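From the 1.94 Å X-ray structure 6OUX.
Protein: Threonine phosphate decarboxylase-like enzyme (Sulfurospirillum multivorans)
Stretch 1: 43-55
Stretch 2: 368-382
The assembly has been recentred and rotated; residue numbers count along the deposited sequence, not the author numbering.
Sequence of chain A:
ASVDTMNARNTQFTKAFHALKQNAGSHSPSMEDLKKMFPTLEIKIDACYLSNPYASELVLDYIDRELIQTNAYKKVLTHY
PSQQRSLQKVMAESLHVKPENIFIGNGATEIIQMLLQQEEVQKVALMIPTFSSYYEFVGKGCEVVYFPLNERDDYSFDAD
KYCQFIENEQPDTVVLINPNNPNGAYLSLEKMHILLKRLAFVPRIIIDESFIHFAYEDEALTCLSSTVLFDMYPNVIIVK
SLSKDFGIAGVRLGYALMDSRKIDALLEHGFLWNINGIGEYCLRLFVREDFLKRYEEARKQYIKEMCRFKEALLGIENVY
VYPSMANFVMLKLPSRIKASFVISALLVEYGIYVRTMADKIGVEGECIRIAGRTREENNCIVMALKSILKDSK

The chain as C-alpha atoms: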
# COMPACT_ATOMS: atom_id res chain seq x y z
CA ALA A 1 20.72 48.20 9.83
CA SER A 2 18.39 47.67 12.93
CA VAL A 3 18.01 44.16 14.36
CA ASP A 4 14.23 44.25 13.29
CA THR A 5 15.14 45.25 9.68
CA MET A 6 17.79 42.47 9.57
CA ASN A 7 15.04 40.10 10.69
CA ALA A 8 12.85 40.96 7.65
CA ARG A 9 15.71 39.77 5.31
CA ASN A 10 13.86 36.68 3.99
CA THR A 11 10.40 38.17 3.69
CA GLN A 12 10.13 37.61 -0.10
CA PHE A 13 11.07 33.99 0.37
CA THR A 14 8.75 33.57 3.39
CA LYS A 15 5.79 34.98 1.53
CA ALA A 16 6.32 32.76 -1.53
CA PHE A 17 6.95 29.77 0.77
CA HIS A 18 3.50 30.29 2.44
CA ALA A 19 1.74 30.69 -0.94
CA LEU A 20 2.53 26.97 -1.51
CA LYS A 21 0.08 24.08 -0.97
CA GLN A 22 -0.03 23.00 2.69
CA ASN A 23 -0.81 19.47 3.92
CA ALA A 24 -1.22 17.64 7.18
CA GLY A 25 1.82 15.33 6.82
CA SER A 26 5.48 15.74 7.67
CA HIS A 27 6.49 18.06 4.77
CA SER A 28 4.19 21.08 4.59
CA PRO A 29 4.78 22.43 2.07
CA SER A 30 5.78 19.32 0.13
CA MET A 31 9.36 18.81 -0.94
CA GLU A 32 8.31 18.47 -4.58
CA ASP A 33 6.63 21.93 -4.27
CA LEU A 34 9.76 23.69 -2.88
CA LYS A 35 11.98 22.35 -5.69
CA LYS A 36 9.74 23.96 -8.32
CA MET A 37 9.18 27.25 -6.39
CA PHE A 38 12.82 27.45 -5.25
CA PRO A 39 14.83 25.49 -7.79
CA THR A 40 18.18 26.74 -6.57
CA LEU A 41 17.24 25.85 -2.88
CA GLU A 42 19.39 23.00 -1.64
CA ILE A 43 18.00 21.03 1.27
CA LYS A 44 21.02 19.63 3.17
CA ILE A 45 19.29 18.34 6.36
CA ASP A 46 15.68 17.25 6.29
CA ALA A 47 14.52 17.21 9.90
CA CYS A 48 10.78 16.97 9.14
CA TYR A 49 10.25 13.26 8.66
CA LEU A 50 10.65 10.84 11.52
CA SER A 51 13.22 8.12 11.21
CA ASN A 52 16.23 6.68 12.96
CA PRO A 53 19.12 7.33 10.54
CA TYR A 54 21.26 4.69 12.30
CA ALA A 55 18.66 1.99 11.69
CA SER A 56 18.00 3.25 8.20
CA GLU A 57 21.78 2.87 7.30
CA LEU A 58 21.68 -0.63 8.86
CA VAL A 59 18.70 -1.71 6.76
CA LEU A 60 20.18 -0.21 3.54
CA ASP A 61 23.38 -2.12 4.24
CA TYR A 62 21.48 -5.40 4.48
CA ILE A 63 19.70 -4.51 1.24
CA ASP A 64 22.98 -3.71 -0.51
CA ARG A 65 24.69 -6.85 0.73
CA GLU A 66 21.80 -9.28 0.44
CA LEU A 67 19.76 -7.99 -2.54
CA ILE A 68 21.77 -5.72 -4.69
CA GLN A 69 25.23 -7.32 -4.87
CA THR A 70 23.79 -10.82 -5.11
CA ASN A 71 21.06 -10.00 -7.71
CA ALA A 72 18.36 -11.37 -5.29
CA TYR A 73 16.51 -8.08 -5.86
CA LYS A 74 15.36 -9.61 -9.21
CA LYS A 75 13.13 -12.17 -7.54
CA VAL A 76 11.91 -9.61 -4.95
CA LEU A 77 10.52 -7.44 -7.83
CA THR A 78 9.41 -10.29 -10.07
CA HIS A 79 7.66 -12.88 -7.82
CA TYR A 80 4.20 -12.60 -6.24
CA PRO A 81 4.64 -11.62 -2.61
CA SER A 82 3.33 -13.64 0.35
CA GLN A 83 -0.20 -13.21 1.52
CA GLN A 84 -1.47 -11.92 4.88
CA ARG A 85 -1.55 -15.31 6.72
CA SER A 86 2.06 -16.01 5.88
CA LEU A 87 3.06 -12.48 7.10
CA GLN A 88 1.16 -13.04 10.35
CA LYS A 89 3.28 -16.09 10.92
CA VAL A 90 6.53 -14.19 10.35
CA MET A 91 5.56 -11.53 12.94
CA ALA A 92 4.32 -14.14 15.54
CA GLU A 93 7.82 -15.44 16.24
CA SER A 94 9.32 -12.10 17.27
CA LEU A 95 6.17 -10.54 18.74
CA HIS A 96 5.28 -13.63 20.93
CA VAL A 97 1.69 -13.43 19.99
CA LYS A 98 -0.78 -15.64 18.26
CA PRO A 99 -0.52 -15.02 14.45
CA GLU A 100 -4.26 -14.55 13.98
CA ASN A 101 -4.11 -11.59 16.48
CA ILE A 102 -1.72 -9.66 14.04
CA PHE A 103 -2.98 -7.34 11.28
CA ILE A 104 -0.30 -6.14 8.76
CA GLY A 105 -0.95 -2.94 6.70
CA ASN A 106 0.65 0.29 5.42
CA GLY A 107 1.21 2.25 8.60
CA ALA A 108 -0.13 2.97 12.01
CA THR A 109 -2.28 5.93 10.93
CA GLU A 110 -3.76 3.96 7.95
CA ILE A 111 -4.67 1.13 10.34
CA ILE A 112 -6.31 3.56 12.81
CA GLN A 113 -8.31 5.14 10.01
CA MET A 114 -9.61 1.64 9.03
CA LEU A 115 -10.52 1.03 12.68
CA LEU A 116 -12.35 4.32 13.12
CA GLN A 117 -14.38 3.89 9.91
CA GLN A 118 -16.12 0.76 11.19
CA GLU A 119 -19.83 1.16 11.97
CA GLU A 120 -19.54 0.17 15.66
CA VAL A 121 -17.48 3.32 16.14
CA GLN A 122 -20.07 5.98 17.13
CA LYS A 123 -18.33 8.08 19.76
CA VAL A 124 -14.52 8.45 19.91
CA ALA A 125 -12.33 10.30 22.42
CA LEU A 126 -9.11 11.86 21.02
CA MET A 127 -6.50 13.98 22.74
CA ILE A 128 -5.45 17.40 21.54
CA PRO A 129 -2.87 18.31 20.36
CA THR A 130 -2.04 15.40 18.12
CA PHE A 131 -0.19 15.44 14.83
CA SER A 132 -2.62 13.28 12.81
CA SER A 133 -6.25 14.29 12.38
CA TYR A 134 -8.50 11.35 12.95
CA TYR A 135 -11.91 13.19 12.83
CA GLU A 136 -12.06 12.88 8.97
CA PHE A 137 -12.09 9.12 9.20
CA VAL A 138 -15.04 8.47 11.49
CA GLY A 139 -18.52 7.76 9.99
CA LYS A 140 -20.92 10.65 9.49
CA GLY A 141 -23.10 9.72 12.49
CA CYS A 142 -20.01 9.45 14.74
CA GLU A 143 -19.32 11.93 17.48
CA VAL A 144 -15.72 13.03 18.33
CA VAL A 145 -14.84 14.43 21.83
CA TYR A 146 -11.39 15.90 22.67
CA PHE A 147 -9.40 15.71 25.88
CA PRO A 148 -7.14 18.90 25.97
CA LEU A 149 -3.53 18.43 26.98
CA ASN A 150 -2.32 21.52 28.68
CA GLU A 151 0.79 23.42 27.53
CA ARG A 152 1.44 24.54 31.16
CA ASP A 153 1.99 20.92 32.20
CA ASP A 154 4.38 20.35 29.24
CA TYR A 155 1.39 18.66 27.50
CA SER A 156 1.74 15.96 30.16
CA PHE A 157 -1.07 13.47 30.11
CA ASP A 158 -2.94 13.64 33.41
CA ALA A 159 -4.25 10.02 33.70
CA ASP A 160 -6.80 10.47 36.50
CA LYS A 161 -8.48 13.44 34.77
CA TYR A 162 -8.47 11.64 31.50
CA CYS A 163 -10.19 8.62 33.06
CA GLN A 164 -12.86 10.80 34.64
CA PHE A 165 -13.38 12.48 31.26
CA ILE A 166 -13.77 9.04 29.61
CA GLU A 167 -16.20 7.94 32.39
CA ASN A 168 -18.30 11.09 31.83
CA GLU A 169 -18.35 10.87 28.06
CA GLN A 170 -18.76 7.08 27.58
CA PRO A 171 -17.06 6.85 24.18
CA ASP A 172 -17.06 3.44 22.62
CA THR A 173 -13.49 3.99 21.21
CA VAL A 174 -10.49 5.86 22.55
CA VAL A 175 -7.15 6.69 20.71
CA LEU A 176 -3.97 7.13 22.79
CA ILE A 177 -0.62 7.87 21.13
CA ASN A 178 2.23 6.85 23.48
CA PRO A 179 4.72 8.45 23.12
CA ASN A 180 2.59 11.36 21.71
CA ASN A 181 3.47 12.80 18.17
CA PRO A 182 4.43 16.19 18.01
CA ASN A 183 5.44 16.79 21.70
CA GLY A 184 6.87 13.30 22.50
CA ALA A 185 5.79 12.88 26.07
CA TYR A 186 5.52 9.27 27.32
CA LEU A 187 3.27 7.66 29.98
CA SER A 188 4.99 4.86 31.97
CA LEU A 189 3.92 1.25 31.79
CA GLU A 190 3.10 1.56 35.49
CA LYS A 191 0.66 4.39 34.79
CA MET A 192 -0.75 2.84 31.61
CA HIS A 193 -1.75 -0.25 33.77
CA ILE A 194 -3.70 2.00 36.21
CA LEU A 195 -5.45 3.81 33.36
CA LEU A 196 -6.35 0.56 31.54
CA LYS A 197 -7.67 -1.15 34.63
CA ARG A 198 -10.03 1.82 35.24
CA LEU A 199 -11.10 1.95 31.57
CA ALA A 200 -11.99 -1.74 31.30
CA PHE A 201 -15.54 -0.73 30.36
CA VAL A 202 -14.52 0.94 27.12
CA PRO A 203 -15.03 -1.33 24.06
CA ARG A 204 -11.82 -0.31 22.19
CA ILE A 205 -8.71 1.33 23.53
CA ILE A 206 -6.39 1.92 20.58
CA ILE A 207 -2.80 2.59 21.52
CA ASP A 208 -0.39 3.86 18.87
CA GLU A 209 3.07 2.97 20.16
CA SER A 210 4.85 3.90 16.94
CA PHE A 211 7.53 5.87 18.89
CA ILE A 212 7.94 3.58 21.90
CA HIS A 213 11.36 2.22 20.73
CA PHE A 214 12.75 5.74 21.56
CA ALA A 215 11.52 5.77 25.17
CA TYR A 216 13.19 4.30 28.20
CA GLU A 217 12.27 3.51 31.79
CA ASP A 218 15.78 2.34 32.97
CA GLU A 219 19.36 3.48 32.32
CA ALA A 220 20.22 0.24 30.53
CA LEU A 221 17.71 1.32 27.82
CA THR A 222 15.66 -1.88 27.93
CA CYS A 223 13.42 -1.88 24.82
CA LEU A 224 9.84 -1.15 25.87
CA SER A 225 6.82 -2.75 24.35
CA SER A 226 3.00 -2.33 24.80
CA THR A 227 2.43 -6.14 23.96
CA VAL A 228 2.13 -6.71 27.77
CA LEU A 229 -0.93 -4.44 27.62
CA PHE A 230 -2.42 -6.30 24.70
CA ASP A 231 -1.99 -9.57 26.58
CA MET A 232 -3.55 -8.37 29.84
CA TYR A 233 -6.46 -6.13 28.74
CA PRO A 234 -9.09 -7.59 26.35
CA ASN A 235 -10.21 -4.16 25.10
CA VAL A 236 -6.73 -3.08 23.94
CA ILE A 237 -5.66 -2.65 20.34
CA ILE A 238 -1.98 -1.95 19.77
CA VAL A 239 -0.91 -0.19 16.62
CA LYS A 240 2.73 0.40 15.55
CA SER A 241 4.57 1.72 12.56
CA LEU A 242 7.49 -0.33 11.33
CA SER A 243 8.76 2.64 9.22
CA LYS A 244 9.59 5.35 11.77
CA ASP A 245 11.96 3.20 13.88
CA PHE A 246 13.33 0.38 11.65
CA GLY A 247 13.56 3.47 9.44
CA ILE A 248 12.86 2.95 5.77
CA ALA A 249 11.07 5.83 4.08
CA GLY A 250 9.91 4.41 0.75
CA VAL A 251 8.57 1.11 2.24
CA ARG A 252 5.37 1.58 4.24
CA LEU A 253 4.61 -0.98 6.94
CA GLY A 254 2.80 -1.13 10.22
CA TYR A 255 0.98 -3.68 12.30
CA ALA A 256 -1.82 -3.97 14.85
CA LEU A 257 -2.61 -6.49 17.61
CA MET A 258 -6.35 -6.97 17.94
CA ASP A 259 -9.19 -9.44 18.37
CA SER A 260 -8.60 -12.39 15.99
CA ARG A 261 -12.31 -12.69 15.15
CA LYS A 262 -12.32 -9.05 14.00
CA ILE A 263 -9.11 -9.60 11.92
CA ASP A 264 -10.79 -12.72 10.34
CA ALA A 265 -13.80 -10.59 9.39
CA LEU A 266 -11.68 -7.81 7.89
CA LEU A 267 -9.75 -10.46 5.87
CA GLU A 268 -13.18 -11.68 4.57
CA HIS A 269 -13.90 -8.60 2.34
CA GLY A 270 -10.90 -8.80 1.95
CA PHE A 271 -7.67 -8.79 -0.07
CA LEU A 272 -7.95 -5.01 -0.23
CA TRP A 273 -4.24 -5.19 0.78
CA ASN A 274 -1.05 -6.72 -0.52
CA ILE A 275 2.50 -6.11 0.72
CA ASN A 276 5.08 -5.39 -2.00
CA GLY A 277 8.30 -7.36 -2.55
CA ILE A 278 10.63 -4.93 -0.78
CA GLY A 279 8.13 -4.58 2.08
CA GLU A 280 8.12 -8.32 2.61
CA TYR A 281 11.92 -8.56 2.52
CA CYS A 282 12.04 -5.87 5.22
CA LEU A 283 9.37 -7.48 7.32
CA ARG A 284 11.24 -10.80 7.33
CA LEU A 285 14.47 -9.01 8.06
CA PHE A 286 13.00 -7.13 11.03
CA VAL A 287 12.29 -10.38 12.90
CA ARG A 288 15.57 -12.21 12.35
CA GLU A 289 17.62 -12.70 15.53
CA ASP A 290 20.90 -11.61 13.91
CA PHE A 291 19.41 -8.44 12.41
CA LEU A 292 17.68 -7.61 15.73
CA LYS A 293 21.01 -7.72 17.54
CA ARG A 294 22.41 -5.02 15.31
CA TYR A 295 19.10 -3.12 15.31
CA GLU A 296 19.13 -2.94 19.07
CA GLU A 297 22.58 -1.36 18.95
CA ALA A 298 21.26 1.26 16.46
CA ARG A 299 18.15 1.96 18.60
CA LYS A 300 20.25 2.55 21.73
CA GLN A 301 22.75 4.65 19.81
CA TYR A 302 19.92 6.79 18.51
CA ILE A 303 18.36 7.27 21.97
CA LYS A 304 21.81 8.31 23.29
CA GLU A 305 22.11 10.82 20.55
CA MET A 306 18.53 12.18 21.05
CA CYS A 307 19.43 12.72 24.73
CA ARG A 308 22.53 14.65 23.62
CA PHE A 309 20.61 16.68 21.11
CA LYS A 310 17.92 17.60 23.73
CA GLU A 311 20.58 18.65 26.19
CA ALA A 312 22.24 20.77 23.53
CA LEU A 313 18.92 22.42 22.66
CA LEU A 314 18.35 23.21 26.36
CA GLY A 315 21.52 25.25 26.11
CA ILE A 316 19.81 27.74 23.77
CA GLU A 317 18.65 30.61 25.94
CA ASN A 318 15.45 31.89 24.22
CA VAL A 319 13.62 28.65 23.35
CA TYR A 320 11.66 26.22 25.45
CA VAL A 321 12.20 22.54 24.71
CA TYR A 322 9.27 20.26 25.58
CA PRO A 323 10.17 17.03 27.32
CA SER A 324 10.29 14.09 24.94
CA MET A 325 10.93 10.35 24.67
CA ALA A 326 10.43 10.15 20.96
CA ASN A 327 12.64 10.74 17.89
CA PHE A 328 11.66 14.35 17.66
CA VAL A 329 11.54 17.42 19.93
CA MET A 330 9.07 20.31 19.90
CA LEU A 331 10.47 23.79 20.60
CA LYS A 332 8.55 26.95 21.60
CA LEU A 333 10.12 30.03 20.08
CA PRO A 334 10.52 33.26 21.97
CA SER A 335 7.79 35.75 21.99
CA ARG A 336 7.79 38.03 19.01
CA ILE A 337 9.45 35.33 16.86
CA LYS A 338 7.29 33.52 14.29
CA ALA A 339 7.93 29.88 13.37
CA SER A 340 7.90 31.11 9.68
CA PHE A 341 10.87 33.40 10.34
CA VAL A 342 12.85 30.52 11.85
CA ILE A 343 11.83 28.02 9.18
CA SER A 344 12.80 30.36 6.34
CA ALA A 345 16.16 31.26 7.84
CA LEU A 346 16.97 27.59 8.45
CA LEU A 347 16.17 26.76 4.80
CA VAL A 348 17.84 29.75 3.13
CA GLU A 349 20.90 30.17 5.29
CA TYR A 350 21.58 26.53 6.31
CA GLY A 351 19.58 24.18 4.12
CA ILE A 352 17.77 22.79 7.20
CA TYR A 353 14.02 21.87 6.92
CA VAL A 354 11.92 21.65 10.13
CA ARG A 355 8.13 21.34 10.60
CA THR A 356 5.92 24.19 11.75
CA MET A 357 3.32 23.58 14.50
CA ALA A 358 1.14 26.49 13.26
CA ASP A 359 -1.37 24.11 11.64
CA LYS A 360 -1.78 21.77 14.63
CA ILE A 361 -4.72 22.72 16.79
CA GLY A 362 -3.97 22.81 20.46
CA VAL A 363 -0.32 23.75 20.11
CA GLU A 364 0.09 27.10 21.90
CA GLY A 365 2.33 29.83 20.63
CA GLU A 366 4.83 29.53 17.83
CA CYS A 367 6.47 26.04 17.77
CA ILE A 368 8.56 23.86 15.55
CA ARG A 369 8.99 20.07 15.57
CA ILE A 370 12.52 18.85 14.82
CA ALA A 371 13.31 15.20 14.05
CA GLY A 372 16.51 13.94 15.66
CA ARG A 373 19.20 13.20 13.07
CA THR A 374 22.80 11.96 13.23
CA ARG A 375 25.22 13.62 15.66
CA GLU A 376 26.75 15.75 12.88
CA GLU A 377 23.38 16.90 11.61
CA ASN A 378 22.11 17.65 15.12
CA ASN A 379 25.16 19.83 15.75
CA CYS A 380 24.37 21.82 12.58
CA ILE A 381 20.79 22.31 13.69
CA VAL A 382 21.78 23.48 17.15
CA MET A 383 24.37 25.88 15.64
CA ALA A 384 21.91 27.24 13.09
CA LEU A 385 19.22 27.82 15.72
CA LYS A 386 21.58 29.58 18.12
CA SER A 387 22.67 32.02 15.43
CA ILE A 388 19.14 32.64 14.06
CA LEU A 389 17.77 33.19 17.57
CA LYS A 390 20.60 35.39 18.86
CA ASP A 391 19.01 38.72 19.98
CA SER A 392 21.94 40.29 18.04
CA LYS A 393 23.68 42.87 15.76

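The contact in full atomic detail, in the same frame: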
# COMPACT_ATOMS: atom_id res chain seq x y z
N ILE A 43 18.32 21.53 -0.06
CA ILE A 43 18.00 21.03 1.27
C ILE A 43 19.16 20.12 1.68
O ILE A 43 19.35 19.09 1.07
CB ILE A 43 16.70 20.21 1.33
CG1 ILE A 43 15.55 20.94 0.67
CG2 ILE A 43 16.41 19.86 2.80
CD1 ILE A 43 15.20 22.25 1.31
N LYS A 44 19.91 20.49 2.70
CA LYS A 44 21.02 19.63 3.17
C LYS A 44 20.65 18.68 4.33
O LYS A 44 21.21 17.58 4.44
CB LYS A 44 22.21 20.51 3.62
CG LYS A 44 22.89 21.30 2.50
CD LYS A 44 23.69 22.48 3.07
CE LYS A 44 25.06 22.63 2.43
NZ LYS A 44 25.68 23.91 2.90
N ILE A 45 19.76 19.15 5.23
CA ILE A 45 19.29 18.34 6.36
C ILE A 45 17.78 18.42 6.35
O ILE A 45 17.22 19.52 6.54
CB ILE A 45 19.86 18.86 7.71
CG1 ILE A 45 21.37 18.75 7.72
CG2 ILE A 45 19.25 18.06 8.87
CD1 ILE A 45 21.99 19.48 8.90
N ASP A 46 17.13 17.28 6.18
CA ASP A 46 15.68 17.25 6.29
C ASP A 46 15.39 16.76 7.68
O ASP A 46 15.54 15.56 7.99
CB ASP A 46 15.06 16.33 5.22
CG ASP A 46 13.53 16.23 5.32
OD1 ASP A 46 12.85 16.77 6.27
OD2 ASP A 46 12.99 15.60 4.38
N ALA A 47 14.97 17.66 8.56
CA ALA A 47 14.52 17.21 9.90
C ALA A 47 12.99 17.27 10.11
O ALA A 47 12.53 17.48 11.21
CB ALA A 47 15.27 17.98 10.97
N CYS A 48 12.22 17.04 9.05
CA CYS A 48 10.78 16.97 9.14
C CYS A 48 10.25 15.57 9.34
O CYS A 48 9.38 15.35 10.17
CB CYS A 48 10.13 17.47 7.85
SG CYS A 48 10.17 19.23 7.63
N TYR A 49 10.73 14.63 8.53
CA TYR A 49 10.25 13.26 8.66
C TYR A 49 10.98 12.48 9.76
O TYR A 49 12.16 12.70 10.08
CB TYR A 49 10.30 12.49 7.33
CG TYR A 49 11.69 12.13 6.97
CD1 TYR A 49 12.55 13.11 6.47
CD2 TYR A 49 12.18 10.84 7.16
CE1 TYR A 49 13.86 12.81 6.15
CE2 TYR A 49 13.50 10.54 6.86
CZ TYR A 49 14.34 11.54 6.36
OH TYR A 49 15.65 11.31 6.01
N LEU A 50 10.25 11.54 10.31
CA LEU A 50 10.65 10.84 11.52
C LEU A 50 11.27 9.50 11.12
O LEU A 50 10.70 8.72 10.36
CB LEU A 50 9.50 10.70 12.42
CG LEU A 50 8.69 11.98 12.62
CD1 LEU A 50 7.49 11.66 13.45
CD2 LEU A 50 9.49 13.09 13.28
N SER A 51 12.48 9.29 11.58
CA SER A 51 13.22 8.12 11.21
C SER A 51 14.25 7.91 12.30
O SER A 51 14.36 8.72 13.21
CB SER A 51 13.94 8.40 9.90
OG SER A 51 14.32 7.17 9.36
N ASN A 52 15.01 6.84 12.22
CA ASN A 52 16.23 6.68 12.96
C ASN A 52 17.31 6.47 11.85
O ASN A 52 17.35 5.42 11.24
CB ASN A 52 16.13 5.48 13.95
CG ASN A 52 17.48 5.12 14.60
OD1 ASN A 52 18.56 5.66 14.24
ND2 ASN A 52 17.45 4.20 15.50
N PRO A 53 18.16 7.46 11.62
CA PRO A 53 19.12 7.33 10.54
C PRO A 53 20.15 6.21 10.77
O PRO A 53 20.61 5.59 9.79
CB PRO A 53 19.74 8.73 10.42
CG PRO A 53 19.44 9.42 11.72
CD PRO A 53 18.25 8.76 12.33
N TYR A 54 20.41 5.86 12.02
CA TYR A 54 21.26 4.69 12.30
C TYR A 54 20.61 3.34 11.95
O TYR A 54 21.24 2.42 11.44
CB TYR A 54 21.75 4.72 13.74
CG TYR A 54 22.46 6.00 14.15
CD1 TYR A 54 23.78 6.25 13.78
CD2 TYR A 54 21.83 6.95 14.90
CE1 TYR A 54 24.44 7.42 14.17
CE2 TYR A 54 22.47 8.11 15.33
CZ TYR A 54 23.78 8.37 14.95
OH TYR A 54 24.41 9.55 15.40
N ALA A 55 19.30 3.21 12.15
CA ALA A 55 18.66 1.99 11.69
C ALA A 55 18.50 1.99 10.18
O ALA A 55 18.48 0.94 9.57
CB ALA A 55 17.30 1.84 12.32
N ILE A 368 8.06 24.70 16.62
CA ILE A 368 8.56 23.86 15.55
C ILE A 368 8.83 22.45 16.10
O ILE A 368 9.23 22.29 17.25
CB ILE A 368 9.83 24.42 14.91
CG1 ILE A 368 10.95 24.71 15.92
CG2 ILE A 368 9.52 25.68 14.14
CD1 ILE A 368 12.27 25.04 15.23
N ARG A 369 8.63 21.46 15.25
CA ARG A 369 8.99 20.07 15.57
C ARG A 369 10.21 19.69 14.79
O ARG A 369 10.21 19.78 13.55
CB ARG A 369 7.88 19.10 15.21
CG ARG A 369 8.06 17.72 15.87
CD ARG A 369 7.19 16.69 15.22
NE ARG A 369 7.50 16.47 13.82
CZ ARG A 369 6.80 15.66 13.02
NH1 ARG A 369 5.78 15.01 13.51
NH2 ARG A 369 7.13 15.49 11.76
N ILE A 370 11.26 19.23 15.50
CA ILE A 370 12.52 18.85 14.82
C ILE A 370 12.82 17.36 15.03
O ILE A 370 12.91 16.92 16.14
CB ILE A 370 13.75 19.65 15.36
CG1 ILE A 370 13.41 21.15 15.43
CG2 ILE A 370 14.99 19.35 14.50
CD1 ILE A 370 14.51 22.02 16.01
N ALA A 371 12.97 16.62 13.95
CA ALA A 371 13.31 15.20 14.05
C ALA A 371 14.78 15.06 14.40
O ALA A 371 15.62 15.82 13.86
CB ALA A 371 13.04 14.52 12.72
N GLY A 372 15.13 14.12 15.24
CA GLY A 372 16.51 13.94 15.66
C GLY A 372 17.22 13.24 14.54
O GLY A 372 16.65 12.31 13.94
N ARG A 373 18.39 13.78 14.15
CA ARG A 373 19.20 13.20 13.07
C ARG A 373 20.50 12.52 13.60
O ARG A 373 20.54 12.04 14.75
CB ARG A 373 19.51 14.28 12.02
CG ARG A 373 18.30 14.97 11.44
CD ARG A 373 17.10 14.10 11.17
NE ARG A 373 17.37 13.08 10.18
CZ ARG A 373 16.65 11.96 10.04
NH1 ARG A 373 15.55 11.72 10.82
NH2 ARG A 373 17.02 11.09 9.11
N THR A 374 21.54 12.48 12.79
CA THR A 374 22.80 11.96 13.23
C THR A 374 23.43 13.04 14.12
O THR A 374 23.01 14.23 14.10
CB THR A 374 23.75 11.69 12.02
OG1 THR A 374 24.02 12.92 11.33
CG2 THR A 374 23.13 10.69 11.02
N ARG A 375 24.51 12.67 14.81
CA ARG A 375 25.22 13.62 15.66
C ARG A 375 25.68 14.84 14.89
O ARG A 375 25.54 15.94 15.40
CB ARG A 375 26.37 12.99 16.48
CG ARG A 375 26.94 13.95 17.55
CD ARG A 375 28.22 13.48 18.24
NE ARG A 375 27.97 12.25 18.97
CZ ARG A 375 28.58 11.07 18.74
NH1 ARG A 375 29.53 10.94 17.81
NH2 ARG A 375 28.21 10.02 19.45
N GLU A 376 26.24 14.64 13.69
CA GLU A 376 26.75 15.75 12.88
C GLU A 376 25.62 16.70 12.47
O GLU A 376 25.74 17.91 12.56
CB GLU A 376 27.47 15.22 11.62
CG GLU A 376 28.97 15.51 11.64
CD GLU A 376 29.76 14.49 10.82
OE1 GLU A 376 30.29 14.87 9.74
OE2 GLU A 376 29.83 13.31 11.28
N GLU A 377 24.52 16.11 12.03
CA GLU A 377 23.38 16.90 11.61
C GLU A 377 22.77 17.63 12.81
O GLU A 377 22.40 18.81 12.68
CB GLU A 377 22.38 16.02 10.87
CG GLU A 377 22.92 15.59 9.51
CD GLU A 377 21.95 14.76 8.72
OE1 GLU A 377 21.89 14.88 7.51
OE2 GLU A 377 21.31 13.91 9.31
N ASN A 378 22.64 16.98 13.96
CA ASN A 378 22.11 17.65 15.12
C ASN A 378 22.96 18.84 15.47
O ASN A 378 22.42 19.87 15.82
CB ASN A 378 21.94 16.73 16.33
CG ASN A 378 20.83 15.67 16.11
OD1 ASN A 378 19.98 15.85 15.23
ND2 ASN A 378 20.91 14.57 16.78
N ASN A 379 24.29 18.72 15.36
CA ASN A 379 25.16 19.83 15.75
C ASN A 379 24.87 21.03 14.85
O ASN A 379 24.77 22.15 15.35
CB ASN A 379 26.63 19.38 15.67
CG ASN A 379 27.60 20.36 16.30
OD1 ASN A 379 27.49 20.71 17.49
ND2 ASN A 379 28.59 20.82 15.51
N CYS A 380 24.70 20.79 13.55
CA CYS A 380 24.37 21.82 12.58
C CYS A 380 23.04 22.53 12.91
O CYS A 380 22.90 23.75 12.84
CB CYS A 380 24.27 21.23 11.16
SG CYS A 380 25.88 20.69 10.47
N ILE A 381 22.06 21.75 13.28
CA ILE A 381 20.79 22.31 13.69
C ILE A 381 20.95 23.20 14.92
O ILE A 381 20.40 24.30 14.97
CB ILE A 381 19.77 21.17 13.94
CG1 ILE A 381 19.46 20.45 12.66
CG2 ILE A 381 18.50 21.76 14.50
CD1 ILE A 381 18.68 19.16 12.82
N VAL A 382 21.66 22.73 15.93
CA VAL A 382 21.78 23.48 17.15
C VAL A 382 22.51 24.84 16.84
O VAL A 382 22.14 25.93 17.34
CB VAL A 382 22.57 22.71 18.23
CG1 VAL A 382 22.78 23.63 19.44
CG2 VAL A 382 21.82 21.45 18.67
O HOH W 1 9.80 17.36 12.59

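Ala47 and Ile45 form the apolar centre of the contact, both with CA-to-CB bonds directed toward the second stretch. Ala47 CB lies 3.8 Å from Ile370 CG2 and 4.1 Å from Ile381 CD1, so one small methyl meets both the strand and the helix of the second stretch. Ile45 packs on the helix alongside it, with its CD1 3.7 Å from Cys380 CB and its CG2 4.1 Å from Ile381 CD1. Further along, Leu50 CD2 covers Ala371 CB at 3.9 Å. The backbones come close enough here for a nearly straight hydrogen bond, Ala371 N to Ala47 O (2.9 Å, 168°). Water 1 accepts from Arg369 NE (2.8 Å) and lies within hydrogen-bonding reach of Ala47 O (3.1 Å) and Arg369 O (2.6 Å), so it sits between the stretches. Beside it, Arg369 NH2 donates to Cys48 O (2.8 Å), which lies near the guanidinium plane, while Leu50 CD2 sits over one face. Arg373, the residue most covered by the first stretch, has its guanidinium between Pro53 CG on one face and Asp46 O on the other; Tyr49 OH is 3.4 Å from Arg373 NH2, but the angle is too poor for a hydrogen bond. At the polar edge, Arg375 N donates to Tyr54 OH (3.2 Å), joining the first turn of one helix to a side chain of the other.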